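Local coordinates for amide synthase (Vibrio cholerae, PDB 1L5A), which probably catalyses amide bond formation as a nonribosomal peptide synthetase condensation enzyme in the biosynthesis of vibriobactin, at residues 192-197 with 326-331; 255-260 with 278-283. All coordinates share one frame; numbering follows the deposited sequence.

Contact 1 pairs two loops near the surface, and contact 2 pairs two buried strands; their centres lie about 11 Å apart on the same side of the chain's centre. In sequence, contact 2 is nested within the loop that contact 1 closes. The two meet at the tryptophans of strand 255-260. The indole NE1 of Trp255 donates a probable hydrogen bond to Pro192 O (3.1 Å), and Leu194 CD2 packs on the same indole. Met330 in turn lies against Trp257, its CG 3.3 Å from CE3 of that ring. The two loops thus cover the tryptophan side of the strand pair. None of the four segments contains the HHxxxDG motif characteristic of condensation domains.

Contact 1 of 2, residues 192-197 with 326-331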
loop_
_atom_site.group_PDB
_atom_site.type_symbol
_atom_site.label_atom_id
_atom_site.label_comp_id
_atom_site.label_asym_id
_atom_site.label_seq_id
_atom_site.Cartn_x
_atom_site.Cartn_y
_atom_site.Cartn_z
ATOM N N PRO A 192 12.773 28.792 -0.143
ATOM C CA PRO A 192 12.619 30.111 0.473
ATOM C C PRO A 192 11.601 29.965 1.604
ATOM O O PRO A 192 10.699 29.133 1.511
ATOM C CB PRO A 192 12.061 30.972 -0.661
ATOM C CG PRO A 192 12.483 30.252 -1.913
ATOM C CD PRO A 192 12.357 28.807 -1.556
ATOM N N ASP A 193 11.747 30.770 2.651
ATOM C CA ASP A 193 10.849 30.745 3.798
ATOM C C ASP A 193 9.382 30.968 3.472
ATOM O O ASP A 193 9.026 31.637 2.502
ATOM C CB ASP A 193 11.271 31.791 4.828
ATOM C CG ASP A 193 12.585 31.460 5.480
ATOM O OD1 ASP A 193 12.895 32.067 6.525
ATOM O OD2 ASP A 193 13.312 30.590 4.949
ATOM N N LEU A 194 8.525 30.383 4.292
ATOM C CA LEU A 194 7.092 30.557 4.124
ATOM C C LEU A 194 6.741 31.792 4.956
ATOM O O LEU A 194 7.429 32.113 5.925
ATOM C CB LEU A 194 6.338 29.340 4.659
ATOM C CG LEU A 194 6.486 28.017 3.910
ATOM C CD1 LEU A 194 5.969 26.898 4.808
ATOM C CD2 LEU A 194 5.738 28.071 2.572
ATOM N N THR A 195 5.679 32.486 4.573
ATOM C CA THR A 195 5.262 33.664 5.301
ATOM C C THR A 195 4.359 33.307 6.471
ATOM O O THR A 195 3.445 32.512 6.327
ATOM C CB THR A 195 4.503 34.593 4.394
ATOM O OG1 THR A 195 5.278 34.835 3.212
ATOM C CG2 THR A 195 4.213 35.900 5.122
ATOM N N LEU A 196 4.619 33.899 7.632
ATOM C CA LEU A 196 3.792 33.637 8.800
ATOM C C LEU A 196 2.620 34.595 8.843
ATOM O O LEU A 196 2.589 35.600 8.137
ATOM C CB LEU A 196 4.588 33.794 10.092
ATOM C CG LEU A 196 5.777 32.861 10.336
ATOM C CD1 LEU A 196 6.086 32.884 11.833
ATOM C CD2 LEU A 196 5.459 31.422 9.900
ATOM N N THR A 197 1.652 34.263 9.687
ATOM C CA THR A 197 0.470 35.087 9.869
ATOM C C THR A 197 0.927 36.273 10.698
ATOM O O THR A 197 1.655 36.106 11.670
ATOM C CB THR A 197 -0.624 34.319 10.655
ATOM O OG1 THR A 197 -1.139 33.259 9.839
ATOM C CG2 THR A 197 -1.763 35.264 11.080
ATOM N N GLN A 326 1.400 30.880 16.596
ATOM C CA GLN A 326 1.702 31.190 15.203
ATOM C C GLN A 326 1.042 30.268 14.195
ATOM O O GLN A 326 0.595 29.175 14.534
ATOM C CB GLN A 326 3.211 31.176 14.980
ATOM C CG GLN A 326 3.938 32.252 15.753
ATOM C CD GLN A 326 5.436 32.088 15.676
ATOM O OE1 GLN A 326 5.981 31.069 16.099
ATOM N NE2 GLN A 326 6.113 33.084 15.130
ATOM N N SER A 327 0.988 30.726 12.952
ATOM C CA SER A 327 0.406 29.967 11.846
ATOM C C SER A 327 0.958 30.526 10.538
ATOM O O SER A 327 1.470 31.639 10.504
ATOM C CB SER A 327 -1.119 30.092 11.846
ATOM O OG SER A 327 -1.517 31.458 11.771
ATOM N N TYR A 328 0.870 29.756 9.462
ATOM C CA TYR A 328 1.353 30.242 8.176
ATOM C C TYR A 328 0.301 31.099 7.488
ATOM O O TYR A 328 -0.920 30.864 7.627
ATOM C CB TYR A 328 1.675 29.086 7.239
ATOM C CG TYR A 328 2.860 28.242 7.645
ATOM C CD1 TYR A 328 2.762 26.849 7.695
ATOM C CD2 TYR A 328 4.096 28.823 7.904
ATOM C CE1 TYR A 328 3.865 26.066 7.983
ATOM C CE2 TYR A 328 5.202 28.050 8.191
ATOM C CZ TYR A 328 5.084 26.678 8.226
ATOM O OH TYR A 328 6.192 25.918 8.479
ATOM N N PHE A 329 0.781 32.074 6.724
ATOM C CA PHE A 329 -0.106 32.936 5.961
ATOM C C PHE A 329 -0.305 32.183 4.659
ATOM O O PHE A 329 0.527 32.251 3.760
ATOM C CB PHE A 329 0.567 34.281 5.707
ATOM C CG PHE A 329 -0.302 35.272 4.997
ATOM C CD1 PHE A 329 -1.520 35.653 5.539
ATOM C CD2 PHE A 329 0.117 35.858 3.802
ATOM C CE1 PHE A 329 -2.325 36.615 4.911
ATOM C CE2 PHE A 329 -0.679 36.825 3.157
ATOM C CZ PHE A 329 -1.907 37.206 3.718
ATOM N N MET A 330 -1.399 31.438 4.550
ATOM C CA MET A 330 -1.616 30.659 3.329
ATOM C C MET A 330 -2.097 31.484 2.154
ATOM O O MET A 330 -3.220 31.338 1.695
ATOM C CB MET A 330 -2.564 29.497 3.615
ATOM C CG MET A 330 -1.926 28.506 4.584
ATOM S SD MET A 330 -3.059 27.431 5.467
ATOM C CE MET A 330 -2.112 27.051 6.997
ATOM N N SER A 331 -1.221 32.345 1.651
ATOM C CA SER A 331 -1.561 33.181 0.512
ATOM C C SER A 331 -0.328 33.429 -0.338
ATOM O O SER A 331 0.768 33.537 0.178
ATOM C CB SER A 331 -2.127 34.518 0.994
ATOM O OG SER A 331 -2.580 35.283 -0.107
#
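Tyr328 receives two leucines of 192-197 on its ring. Leu194 CD1 lies over one face of the phenol ring in a CH-pi contact, 3.8 Å from the centroid and displaced toward the CZ side of the rim, with CZ the nearest ring atom. Leu196 reaches the same ring with CD2, 3.5 Å from Tyr328 CD2, while its other branch, CD1, packs on the amide end of Gln326, whose OE1 is bonded to Asn323 N. The backbones hold these groups in register: Phe329 N donates a nearly straight bond to Thr195 O (2.7 Å, 171° at the hydrogen), and Thr197 N donates to Ser327 O (2.8 Å). Beyond these bonds the two hydroxyls meet, Thr197 OG1 and Ser327 OG hydrogen-bonding at 2.7 Å. Ser327 OG stands between its own backbone N and carbonyl carbon (chi1 57°), which turns it toward the threonine. Thr195 CG2 rests on Phe329 CB at 4.0 Å. Further out, Glu317 of helix 313-319 accepts the bond from Tyr328 N, and Ile313 and Leu322 pack on the tyrosine side chain. The whole is an isolated beta bridge, Leu196 opposite Tyr328, joining the loop after helix 175-189 to the loop that leads into strand 333-337.

Contact 2 of 2, residues 255-260 with 278-283; sequences WLWLPF and SLPLLR
Pro280 projects from its strand as a wedge between Trp255 and Trp257, which stand on the same face of the antiparallel pair. Its CB lies over the six-membered ring of Trp257, 3.6 Å from the centroid and almost on the ring normal, and also meets CE3 of Trp255. The proline CD touches CZ3 of Trp257, so the puckered ring lies alongside the indole with CB over the benzo part. Trp255 holds CG anti to its carbonyl carbon (chi1 -58°), and chi2 of 99° turns the benzo part toward the partner strand. Leu282 fills the hollow over its face: CD1 sits centrally above the six-membered ring, 3.5 Å from the centroid. Leu282 CB adds a contact with CZ3 of the same indole.

Contacts are sparser on the face carrying Leu256, Leu258, Leu279 and Leu281, where Leu258 CD1 barely reaches Leu281 CB. Leu279 CD1 rests against Phe260 CB at 3.8 Å, and the chain of Arg283 lays CG beside Leu256 CB at 4.1 Å. Two hydrogen-bonded pairs, Leu256 with Leu281 and Leu258 with Leu279, link the backbones through four bonds, among them Leu281 N to Leu256 O (2.9 Å). Pro280 falls at a non-hydrogen-bonded position, where its lack of an N-H costs this ladder nothing.

The guanidinium of Arg283 forms a salt bridge with Glu247 of helix 234-249 through NH1 and donates to Ala253 O through NH2. The face of Leu256, Leu258 and Leu281 packs on helices 234-249 and 291-307, with Val239 and Leu305 each touching both Leu258 and Leu281. Along the edge of strand 255-260 that faces away from 278-283, Trp257 makes backbone hydrogen bonds with Pro332 and Ile334, which places strand 333-337 alongside, and Phe333 of that strand touches both Trp257 and Pro259.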
loop_
_atom_site.group_PDB
_atom_site.type_symbol
_atom_site.label_atom_id
_atom_site.label_comp_id
_atom_site.label_asym_id
_atom_site.label_seq_id
_atom_site.Cartn_x
_atom_site.Cartn_y
_atom_site.Cartn_z
ATOM N N TRP A 255 5.559 30.978 -3.116
ATOM C CA TRP A 255 4.594 29.930 -2.843
ATOM C C TRP A 255 3.162 30.147 -3.321
ATOM O O TRP A 255 2.680 31.281 -3.384
ATOM C CB TRP A 255 4.573 29.662 -1.355
ATOM C CG TRP A 255 5.901 29.274 -0.792
ATOM C CD1 TRP A 255 6.791 30.081 -0.141
ATOM C CD2 TRP A 255 6.438 27.948 -0.726
ATOM N NE1 TRP A 255 7.841 29.333 0.344
ATOM C CE2 TRP A 255 7.647 28.021 -0.003
ATOM C CE3 TRP A 255 6.008 26.701 -1.206
ATOM C CZ2 TRP A 255 8.430 26.893 0.258
ATOM C CZ3 TRP A 255 6.783 25.584 -0.949
ATOM C CH2 TRP A 255 7.981 25.687 -0.220
ATOM N N LEU A 256 2.500 29.041 -3.669
ATOM C CA LEU A 256 1.092 29.037 -4.081
ATOM C C LEU A 256 0.465 27.992 -3.172
ATOM O O LEU A 256 0.898 26.853 -3.186
ATOM C CB LEU A 256 0.920 28.566 -5.516
ATOM C CG LEU A 256 -0.207 29.199 -6.346
ATOM C CD1 LEU A 256 -0.641 28.200 -7.415
ATOM C CD2 LEU A 256 -1.392 29.605 -5.479
ATOM N N TRP A 257 -0.539 28.360 -2.379
ATOM C CA TRP A 257 -1.158 27.397 -1.487
ATOM C C TRP A 257 -2.334 26.713 -2.143
ATOM O O TRP A 257 -3.098 27.344 -2.880
ATOM C CB TRP A 257 -1.596 28.057 -0.188
ATOM C CG TRP A 257 -0.455 28.490 0.692
ATOM C CD1 TRP A 257 0.305 29.617 0.558
ATOM C CD2 TRP A 257 0.058 27.792 1.835
ATOM N NE1 TRP A 257 1.258 29.666 1.550
ATOM C CE2 TRP A 257 1.130 28.561 2.346
ATOM C CE3 TRP A 257 -0.285 26.592 2.477
ATOM C CZ2 TRP A 257 1.864 28.173 3.473
ATOM C CZ3 TRP A 257 0.446 26.203 3.606
ATOM C CH2 TRP A 257 1.508 26.993 4.091
ATOM N N LEU A 258 -2.455 25.414 -1.859
ATOM C CA LEU A 258 -3.494 24.537 -2.402
ATOM C C LEU A 258 -4.237 23.776 -1.334
ATOM O O LEU A 258 -3.732 23.567 -0.225
ATOM C CB LEU A 258 -2.891 23.434 -3.261
ATOM C CG LEU A 258 -2.054 23.728 -4.472
ATOM C CD1 LEU A 258 -1.458 22.434 -4.957
ATOM C CD2 LEU A 258 -2.930 24.363 -5.531
ATOM N N PRO A 259 -5.455 23.338 -1.662
ATOM C CA PRO A 259 -6.182 22.571 -0.664
ATOM C C PRO A 259 -6.144 21.126 -1.180
ATOM O O PRO A 259 -6.581 20.864 -2.308
ATOM C CB PRO A 259 -7.589 23.181 -0.710
ATOM C CG PRO A 259 -7.774 23.454 -2.143
ATOM C CD PRO A 259 -6.387 23.932 -2.642
ATOM N N PHE A 260 -5.556 20.210 -0.413
ATOM C CA PHE A 260 -5.571 18.799 -0.815
ATOM C C PHE A 260 -6.750 18.165 -0.041
ATOM O O PHE A 260 -6.746 18.115 1.203
ATOM C CB PHE A 260 -4.265 18.094 -0.456
ATOM C CG PHE A 260 -4.343 16.597 -0.589
ATOM C CD1 PHE A 260 -4.845 16.017 -1.758
ATOM C CD2 PHE A 260 -3.986 15.768 0.473
ATOM C CE1 PHE A 260 -4.995 14.640 -1.866
ATOM C CE2 PHE A 260 -4.133 14.381 0.376
ATOM C CZ PHE A 260 -4.638 13.820 -0.795
ATOM N N SER A 278 -4.263 22.290 3.856
ATOM C CA SER A 278 -3.635 23.356 3.069
ATOM C C SER A 278 -2.148 23.097 2.922
ATOM O O SER A 278 -1.423 22.979 3.913
ATOM C CB SER A 278 -3.848 24.700 3.759
ATOM O OG SER A 278 -5.222 24.977 3.891
ATOM N N LEU A 279 -1.683 23.040 1.687
ATOM C CA LEU A 279 -0.277 22.757 1.450
ATOM C C LEU A 279 0.394 23.757 0.527
ATOM O O LEU A 279 -0.218 24.290 -0.402
ATOM C CB LEU A 279 -0.123 21.340 0.870
ATOM C CG LEU A 279 -0.755 20.240 1.732
ATOM C CD1 LEU A 279 -0.846 18.932 0.944
ATOM C CD2 LEU A 279 0.051 20.069 2.981
ATOM N N PRO A 280 1.677 24.037 0.782
ATOM C CA PRO A 280 2.354 24.992 -0.093
ATOM C C PRO A 280 3.103 24.317 -1.251
ATOM O O PRO A 280 3.805 23.336 -1.057
ATOM C CB PRO A 280 3.275 25.736 0.877
ATOM C CG PRO A 280 3.681 24.651 1.819
ATOM C CD PRO A 280 2.378 23.914 2.074
ATOM N N LEU A 281 2.914 24.860 -2.448
ATOM C CA LEU A 281 3.557 24.408 -3.680
ATOM C C LEU A 281 4.641 25.439 -3.994
ATOM O O LEU A 281 4.361 26.640 -4.056
ATOM C CB LEU A 281 2.550 24.381 -4.852
ATOM C CG LEU A 281 3.143 24.274 -6.271
ATOM C CD1 LEU A 281 3.732 22.894 -6.444
ATOM C CD2 LEU A 281 2.076 24.524 -7.348
ATOM N N LEU A 282 5.877 24.993 -4.166
ATOM C CA LEU A 282 6.950 25.926 -4.497
ATOM C C LEU A 282 6.825 26.039 -5.993
ATOM O O LEU A 282 6.963 25.043 -6.705
ATOM C CB LEU A 282 8.313 25.361 -4.114
ATOM C CG LEU A 282 9.443 26.396 -4.145
ATOM C CD1 LEU A 282 9.042 27.603 -3.293
ATOM C CD2 LEU A 282 10.737 25.789 -3.619
ATOM N N ARG A 283 6.527 27.239 -6.475
ATOM C CA ARG A 283 6.343 27.422 -7.901
ATOM C C ARG A 283 7.639 27.252 -8.654
ATOM O O ARG A 283 8.691 27.739 -8.234
ATOM C CB ARG A 283 5.756 28.803 -8.194
ATOM C CG ARG A 283 4.446 29.067 -7.473
ATOM C CD ARG A 283 3.865 30.450 -7.776
ATOM N NE ARG A 283 4.838 31.512 -7.558
ATOM C CZ ARG A 283 5.628 31.992 -8.510
ATOM N NH1 ARG A 283 5.545 31.506 -9.747
ATOM N NH2 ARG A 283 6.512 32.938 -8.218
#